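Local coordinates for penicillin-binding protein 1A (Mycobacterium tuberculosis, PDB 5CXW), which builds cross-linked cell-wall peptidoglycan, its penicillin-sensitive transpeptidase domain, the part in this structure, joining the peptide subunits, at residues 336-340 against 341-345; 47-50 against 51-55; 105-109 against 110-114. One frame throughout, in Å; residues are numbered along the deposited sequence.

Overall arrangement
The three contacts are local and all lie in the C-terminal penicillin-binding part. Along the chain, interaction 2 comes first, on helix 39-53. Interaction 3 follows at the end of helix 100-109. Interaction 1 comes last, at the start of helix 343-356. Interactions 1 and 2 are neighbours, their centres about 13 Å apart. Leu343 CD1 packs on Tyr52 O at 3.7 Å, and residues of both touch strand 60-67 of the five-stranded antiparallel sheet. Interaction 3 lies about 30 Å from interaction 1 and about 39 Å from interaction 2, centre to centre. Interaction 1 shapes a loop of the penicillin V pocket, while interactions 2 and 3 pack helices against the sheet and other helices.

Interaction 1 of 3, residues 336-340 against 341-345; sequences AAIYG and SGLPS
Gly340 O receives the hydroxyl of Ser345 at 2.7 Å from OG. Ser345 N adds a weak second bond to the same oxygen at 3.2 Å. The OG donor is tilted 30° from the carbonyl plane. With chi1 at -69°, OG stands beside its own backbone N, and both donors of Ser345 face one acceptor.

A type I beta turn runs from Tyr339 to Gly342, the N-cap residue of helix 343-356. It is closed by Gly342 N to Tyr339 O, 2.8 Å, with the donor above the carbonyl plane. Pro344 lies against the same turn, its CD 3.3 Å from Tyr339 O.

Ile338 makes the apolar contacts with Leu343 and Pro344. Its CD1 meets Leu343 CD1 at 3.7 Å, the two side chains crossing at a slant. Its CG2 branch reaches Pro344 CD at 4.1 Å. Met60 of strand 60-67 touches both Ile338 and Leu343.

Tyr339 and Gly340 line the penicillin V pocket, and Thr294 OG1 accepts from Gly340 N. Bonds at Gly340 N and at Gly340 O thus tie this pocket loop to strand 289-296 and to the helix start.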
loop_
_atom_site.group_PDB
_atom_site.type_symbol
_atom_site.label_atom_id
_atom_site.label_comp_id
_atom_site.label_asym_id
_atom_site.label_seq_id
_atom_site.Cartn_x
_atom_site.Cartn_y
_atom_site.Cartn_z
ATOM N N ALA A 336 -21.656 10.213 -6.833
ATOM C CA ALA A 336 -20.473 10.139 -7.651
ATOM C C ALA A 336 -19.648 8.894 -7.327
ATOM O O ALA A 336 -19.458 8.535 -6.189
ATOM C CB ALA A 336 -19.611 11.395 -7.426
ATOM N N ALA A 337 -19.162 8.232 -8.356
ATOM C CA ALA A 337 -18.358 7.055 -8.112
ATOM C C ALA A 337 -17.110 7.493 -7.308
ATOM O O ALA A 337 -16.528 8.590 -7.599
ATOM C CB ALA A 337 -17.989 6.409 -9.407
ATOM N N ILE A 338 -16.646 6.634 -6.413
ATOM C CA ILE A 338 -15.391 6.880 -5.645
ATOM C C ILE A 338 -14.270 6.118 -6.293
ATOM O O ILE A 338 -14.328 4.869 -6.387
ATOM C CB ILE A 338 -15.544 6.517 -4.178
ATOM C CG1 ILE A 338 -16.587 7.479 -3.557
ATOM C CG2 ILE A 338 -14.234 6.694 -3.409
ATOM C CD1 ILE A 338 -16.953 7.166 -2.112
ATOM N N TYR A 339 -13.250 6.857 -6.762
ATOM C CA TYR A 339 -12.002 6.257 -7.275
ATOM C C TYR A 339 -10.846 6.485 -6.332
ATOM O O TYR A 339 -10.925 7.305 -5.430
ATOM C CB TYR A 339 -11.651 6.965 -8.607
ATOM C CG TYR A 339 -12.641 6.780 -9.730
ATOM C CD1 TYR A 339 -12.548 5.728 -10.586
ATOM C CD2 TYR A 339 -13.710 7.658 -9.879
ATOM C CE1 TYR A 339 -13.492 5.549 -11.591
ATOM C CE2 TYR A 339 -14.635 7.489 -10.881
ATOM C CZ TYR A 339 -14.491 6.441 -11.721
ATOM O OH TYR A 339 -15.426 6.253 -12.711
ATOM N N GLY A 340 -9.730 5.814 -6.550
ATOM C CA GLY A 340 -8.505 6.038 -5.753
ATOM C C GLY A 340 -8.095 7.495 -5.642
ATOM O O GLY A 340 -7.678 7.943 -4.581
ATOM N N SER A 341 -8.290 8.234 -6.733
ATOM C CA SER A 341 -7.992 9.684 -6.787
ATOM C C SER A 341 -8.971 10.577 -6.054
ATOM O O SER A 341 -8.747 11.801 -6.010
ATOM C CB SER A 341 -7.879 10.126 -8.243
ATOM O OG SER A 341 -9.157 9.938 -8.860
ATOM N N GLY A 342 -10.032 9.995 -5.513
ATOM C CA GLY A 342 -11.016 10.707 -4.744
ATOM C C GLY A 342 -10.756 10.620 -3.261
ATOM O O GLY A 342 -9.650 10.927 -2.783
ATOM N N LEU A 343 -11.749 10.176 -2.502
ATOM C CA LEU A 343 -11.591 10.131 -1.018
ATOM C C LEU A 343 -10.325 9.470 -0.483
ATOM O O LEU A 343 -9.758 9.995 0.443
ATOM C CB LEU A 343 -12.806 9.532 -0.289
ATOM C CG LEU A 343 -14.168 10.131 -0.554
ATOM C CD1 LEU A 343 -15.213 9.433 0.307
ATOM C CD2 LEU A 343 -14.168 11.648 -0.342
ATOM N N PRO A 344 -9.847 8.340 -1.098
ATOM C CA PRO A 344 -8.627 7.758 -0.509
ATOM C C PRO A 344 -7.405 8.682 -0.652
ATOM O O PRO A 344 -6.618 8.799 0.287
ATOM C CB PRO A 344 -8.414 6.469 -1.313
ATOM C CG PRO A 344 -9.776 6.150 -1.880
ATOM C CD PRO A 344 -10.396 7.505 -2.148
ATOM N N SER A 345 -7.311 9.405 -1.762
ATOM C CA SER A 345 -6.232 10.383 -1.970
ATOM C C SER A 345 -6.403 11.601 -1.085
ATOM O O SER A 345 -5.427 12.126 -0.562
ATOM C CB SER A 345 -6.126 10.750 -3.450
ATOM O OG SER A 345 -5.665 9.690 -4.225
#

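Interaction 2 of 3, residues 47-50 against 51-55; sequences KAVA and KYLDG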
loop_
_atom_site.group_PDB
_atom_site.type_symbol
_atom_site.label_atom_id
_atom_site.label_comp_id
_atom_site.label_asym_id
_atom_site.label_seq_id
_atom_site.Cartn_x
_atom_site.Cartn_y
_atom_site.Cartn_z
ATOM N N LYS A 47 -8.276 12.471 12.041
ATOM C CA LYS A 47 -8.915 13.673 11.535
ATOM C C LYS A 47 -9.307 13.594 10.053
ATOM O O LYS A 47 -10.398 14.068 9.652
ATOM C CB LYS A 47 -8.007 14.878 11.750
ATOM C CG LYS A 47 -8.666 16.160 11.324
ATOM C CD LYS A 47 -7.759 17.392 11.557
ATOM C CE LYS A 47 -8.223 18.617 10.718
ATOM N NZ LYS A 47 -8.821 18.399 9.332
ATOM N N ALA A 48 -8.396 13.038 9.250
ATOM C CA ALA A 48 -8.618 12.935 7.819
ATOM C C ALA A 48 -9.784 11.988 7.543
ATOM O O ALA A 48 -10.683 12.308 6.734
ATOM C CB ALA A 48 -7.396 12.422 7.134
ATOM N N VAL A 49 -9.787 10.838 8.212
ATOM C CA VAL A 49 -10.877 9.878 8.014
ATOM C C VAL A 49 -12.213 10.517 8.418
ATOM O O VAL A 49 -13.191 10.398 7.668
ATOM C CB VAL A 49 -10.672 8.551 8.783
ATOM C CG1 VAL A 49 -11.914 7.635 8.744
ATOM C CG2 VAL A 49 -9.497 7.802 8.233
ATOM N N ALA A 50 -12.240 11.223 9.546
ATOM C CA ALA A 50 -13.476 11.819 10.043
ATOM C C ALA A 50 -13.980 12.864 9.037
ATOM O O ALA A 50 -15.154 12.837 8.634
ATOM C CB ALA A 50 -13.239 12.405 11.396
ATOM N N LYS A 51 -13.053 13.690 8.546
ATOM C CA LYS A 51 -13.358 14.745 7.639
ATOM C C LYS A 51 -13.955 14.203 6.345
ATOM O O LYS A 51 -15.011 14.643 5.919
ATOM C CB LYS A 51 -12.109 15.566 7.325
ATOM C CG LYS A 51 -12.283 16.570 6.205
ATOM C CD LYS A 51 -11.145 17.575 6.163
ATOM C CE LYS A 51 -11.397 18.556 5.055
ATOM N NZ LYS A 51 -10.169 19.381 4.900
ATOM N N TYR A 52 -13.254 13.271 5.710
ATOM C CA TYR A 52 -13.631 12.810 4.384
ATOM C C TYR A 52 -14.763 11.779 4.350
ATOM O O TYR A 52 -15.413 11.636 3.322
ATOM C CB TYR A 52 -12.389 12.399 3.597
ATOM C CG TYR A 52 -11.569 13.624 3.303
ATOM C CD1 TYR A 52 -12.028 14.581 2.423
ATOM C CD2 TYR A 52 -10.345 13.863 3.940
ATOM C CE1 TYR A 52 -11.315 15.759 2.209
ATOM C CE2 TYR A 52 -9.632 15.005 3.695
ATOM C CZ TYR A 52 -10.114 15.951 2.831
ATOM O OH TYR A 52 -9.437 17.122 2.575
ATOM N N LEU A 53 -15.039 11.099 5.459
ATOM C CA LEU A 53 -16.221 10.203 5.537
ATOM C C LEU A 53 -17.444 10.910 6.126
ATOM O O LEU A 53 -18.527 10.314 6.172
ATOM C CB LEU A 53 -15.923 8.953 6.350
ATOM C CG LEU A 53 -15.456 7.774 5.472
ATOM C CD1 LEU A 53 -14.310 8.114 4.551
ATOM C CD2 LEU A 53 -15.161 6.594 6.387
ATOM N N ASP A 54 -17.292 12.167 6.547
ATOM C CA ASP A 54 -18.416 12.928 7.092
ATOM C C ASP A 54 -19.486 13.142 6.033
ATOM O O ASP A 54 -19.192 13.515 4.908
ATOM C CB ASP A 54 -17.957 14.268 7.682
ATOM C CG ASP A 54 -19.010 14.935 8.480
ATOM O OD1 ASP A 54 -19.672 14.292 9.323
ATOM O OD2 ASP A 54 -19.148 16.137 8.300
ATOM N N GLY A 55 -20.706 12.783 6.398
ATOM C CA GLY A 55 -21.867 12.979 5.569
ATOM C C GLY A 55 -21.984 11.936 4.483
ATOM O O GLY A 55 -22.839 12.090 3.593
HETATM O O HOH W 1 -9.545 20.626 7.287
#
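Lys47 and Lys51 sit one turn apart on helix 39-53, joined by a backbone bond and by a shared water.

The backbone bonds are regular i to i+4 helical ones. Lys51 N donates to Lys47 O at 2.9 Å. Tyr52 N donates to Ala48 O at 2.9 Å with an N-H...O angle of 168°, and Leu53 N donates to Val49 O. Ala48 O also has the Tyr52 ring beside it, with CD2 at 3.2 Å.

Water joins the two lysine tips. The side chains lie side by side and point the same way. Lys51 is extended, while Lys47 turns at its last bond (chi4 -35°), which brings its NZ round toward its partner. One water accepts from both ammonium groups, 3.1 Å from Lys47 NZ and 2.8 Å from Lys51 NZ. Lys47 NZ and Lys51 NZ remain 4.7 Å apart.

The remaining contacts are apolar. Lys51 CG lies over the centre of one face of the Tyr52 ring, 3.9 Å above its plane. Val49 CG1 meets Leu53 CD2 at 4.1 Å, these two side chains also running alongside each other. Val49 and Leu53 both pack on Ala62 of strand 60-67. Ala48 and Tyr52 pack against helix 343-356, on Thr351 and Ile347 among others. The helix therefore joins the central sheet through one pair of residues and a neighbouring helix through another. This is structural packing away from the penicillin site.

Both lysines are probably charged, and their ammonium groups are near each other without touching. The shared water, accepting from both, probably eases their repulsion, and the aliphatic part of Lys51 is used against the aromatic ring while its charged end stays with the water.

Interaction 3 of 3, residues 105-109 against 110-114; sequences VAALE and QGIGL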
loop_
_atom_site.group_PDB
_atom_site.type_symbol
_atom_site.label_atom_id
_atom_site.label_comp_id
_atom_site.label_asym_id
_atom_site.label_seq_id
_atom_site.Cartn_x
_atom_site.Cartn_y
_atom_site.Cartn_z
ATOM N N VAL A 105 8.406 -3.585 -10.281
ATOM C CA VAL A 105 9.548 -4.141 -9.586
ATOM C C VAL A 105 10.088 -5.351 -10.316
ATOM O O VAL A 105 11.302 -5.462 -10.583
ATOM C CB VAL A 105 9.254 -4.532 -8.109
ATOM C CG1 VAL A 105 10.418 -5.243 -7.497
ATOM C CG2 VAL A 105 8.944 -3.293 -7.257
ATOM N N ALA A 106 9.203 -6.294 -10.596
ATOM C CA ALA A 106 9.607 -7.539 -11.238
ATOM C C ALA A 106 10.306 -7.297 -12.588
ATOM O O ALA A 106 11.305 -7.956 -12.907
ATOM C CB ALA A 106 8.410 -8.431 -11.488
ATOM N N ALA A 107 9.744 -6.373 -13.359
ATOM C CA ALA A 107 10.278 -6.046 -14.648
ATOM C C ALA A 107 11.694 -5.494 -14.526
ATOM O O ALA A 107 12.649 -5.899 -15.234
ATOM C CB ALA A 107 9.384 -5.047 -15.342
ATOM N N LEU A 108 11.854 -4.501 -13.668
ATOM C CA LEU A 108 13.130 -3.848 -13.497
ATOM C C LEU A 108 14.179 -4.863 -13.036
ATOM O O LEU A 108 15.326 -4.804 -13.465
ATOM C CB LEU A 108 13.012 -2.700 -12.498
ATOM C CG LEU A 108 12.247 -1.491 -13.023
ATOM C CD1 LEU A 108 11.718 -0.667 -11.862
ATOM C CD2 LEU A 108 13.137 -0.629 -13.822
ATOM N N GLU A 109 13.774 -5.815 -12.199
ATOM C CA GLU A 109 14.690 -6.847 -11.707
ATOM C C GLU A 109 15.202 -7.764 -12.867
ATOM O O GLU A 109 16.241 -8.465 -12.732
ATOM C CB GLU A 109 14.011 -7.615 -10.606
ATOM C CG GLU A 109 13.976 -6.835 -9.305
ATOM C CD GLU A 109 13.348 -7.572 -8.159
ATOM O OE1 GLU A 109 12.705 -8.591 -8.410
ATOM O OE2 GLU A 109 13.501 -7.110 -7.003
ATOM N N GLN A 110 14.461 -7.824 -13.967
ATOM C CA GLN A 110 14.798 -8.615 -15.137
ATOM C C GLN A 110 15.447 -7.813 -16.220
ATOM O O GLN A 110 15.616 -8.279 -17.329
ATOM C CB GLN A 110 13.569 -9.314 -15.665
ATOM C CG GLN A 110 13.070 -10.362 -14.728
ATOM C CD GLN A 110 11.901 -11.181 -15.266
ATOM O OE1 GLN A 110 11.685 -11.365 -16.497
ATOM N NE2 GLN A 110 11.172 -11.758 -14.317
ATOM N N GLY A 111 15.729 -6.550 -15.949
ATOM C CA GLY A 111 16.408 -5.697 -16.902
ATOM C C GLY A 111 15.490 -5.146 -17.956
ATOM O O GLY A 111 15.900 -4.877 -19.086
ATOM N N ILE A 112 14.225 -4.940 -17.578
ATOM C CA ILE A 112 13.230 -4.269 -18.386
ATOM C C ILE A 112 13.014 -2.913 -17.689
ATOM O O ILE A 112 12.391 -2.857 -16.594
ATOM C CB ILE A 112 11.882 -5.065 -18.526
ATOM C CG1 ILE A 112 12.150 -6.449 -19.125
ATOM C CG2 ILE A 112 10.864 -4.305 -19.378
ATOM C CD1 ILE A 112 11.004 -7.421 -18.980
ATOM N N GLY A 113 13.479 -1.846 -18.318
ATOM C CA GLY A 113 13.524 -0.581 -17.631
ATOM C C GLY A 113 12.370 0.350 -17.928
ATOM O O GLY A 113 11.456 0.007 -18.719
ATOM N N LEU A 114 12.452 1.557 -17.359
ATOM C CA LEU A 114 11.305 2.497 -17.431
ATOM C C LEU A 114 10.951 2.923 -18.832
ATOM O O LEU A 114 9.817 3.277 -19.088
ATOM C CB LEU A 114 11.518 3.708 -16.527
ATOM C CG LEU A 114 11.587 3.454 -15.060
ATOM C CD1 LEU A 114 11.684 4.768 -14.315
ATOM C CD2 LEU A 114 10.461 2.602 -14.493
HETATM O O HOH W 2 11.610 -10.524 -11.739
#
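Ala107 and Ile112 bracket a Schellman motif that ends helix 100-109. Ile112 N donates to Ala107 O at 3.0 Å, and inside that bond Gly111 N donates to Leu108 O at 3.1 Å. Gly111 leaves the helical conformation with positive phi, 80°, a value that glycine takes up easily. The motif brings Ile112 back over the last turn, where its CB packs on Ala107 CB. Leu158 of helix 152-161 touches both side chains.

Gln110 can be followed from its root outward. Its CB lies near Ala107 O. With chi1 at -68°, CG lies beside the backbone N and comes within 3.5 Å of Ala106 O. CD continues the extended chain past the same carbonyl. At the tip, NE2 donates to a water at 2.9 Å, and that water donates to Ala106 O at 2.8 Å. The other tip atom, OE1, accepts from Asn163 N in the loop after helix 152-161. Both polar atoms of the amide are thus bonded, and OE1 ties the helix end to a neighbouring loop. Gln110 N gives Ala106 O only a weak bond, and the water is a second donor to that oxygen.

Leu108 supplies the apolar contact on another side. Its CD2 passes Gly113 CA and reaches Leu114 CD2 at 4.2 Å. Leu108 and Leu114 both touch helix 260-270, on Val262 and Asn265 respectively. Gln110 also touches Ala168 of helix 165-176. These side chains together join three neighbouring helices to the end of helix 100-109.

Ala107 O accepts two hydrogen bonds, and its donors come from opposite faces of the carbonyl plane: Ile112 N on one, Gln110 N at 2.9 Å on the other.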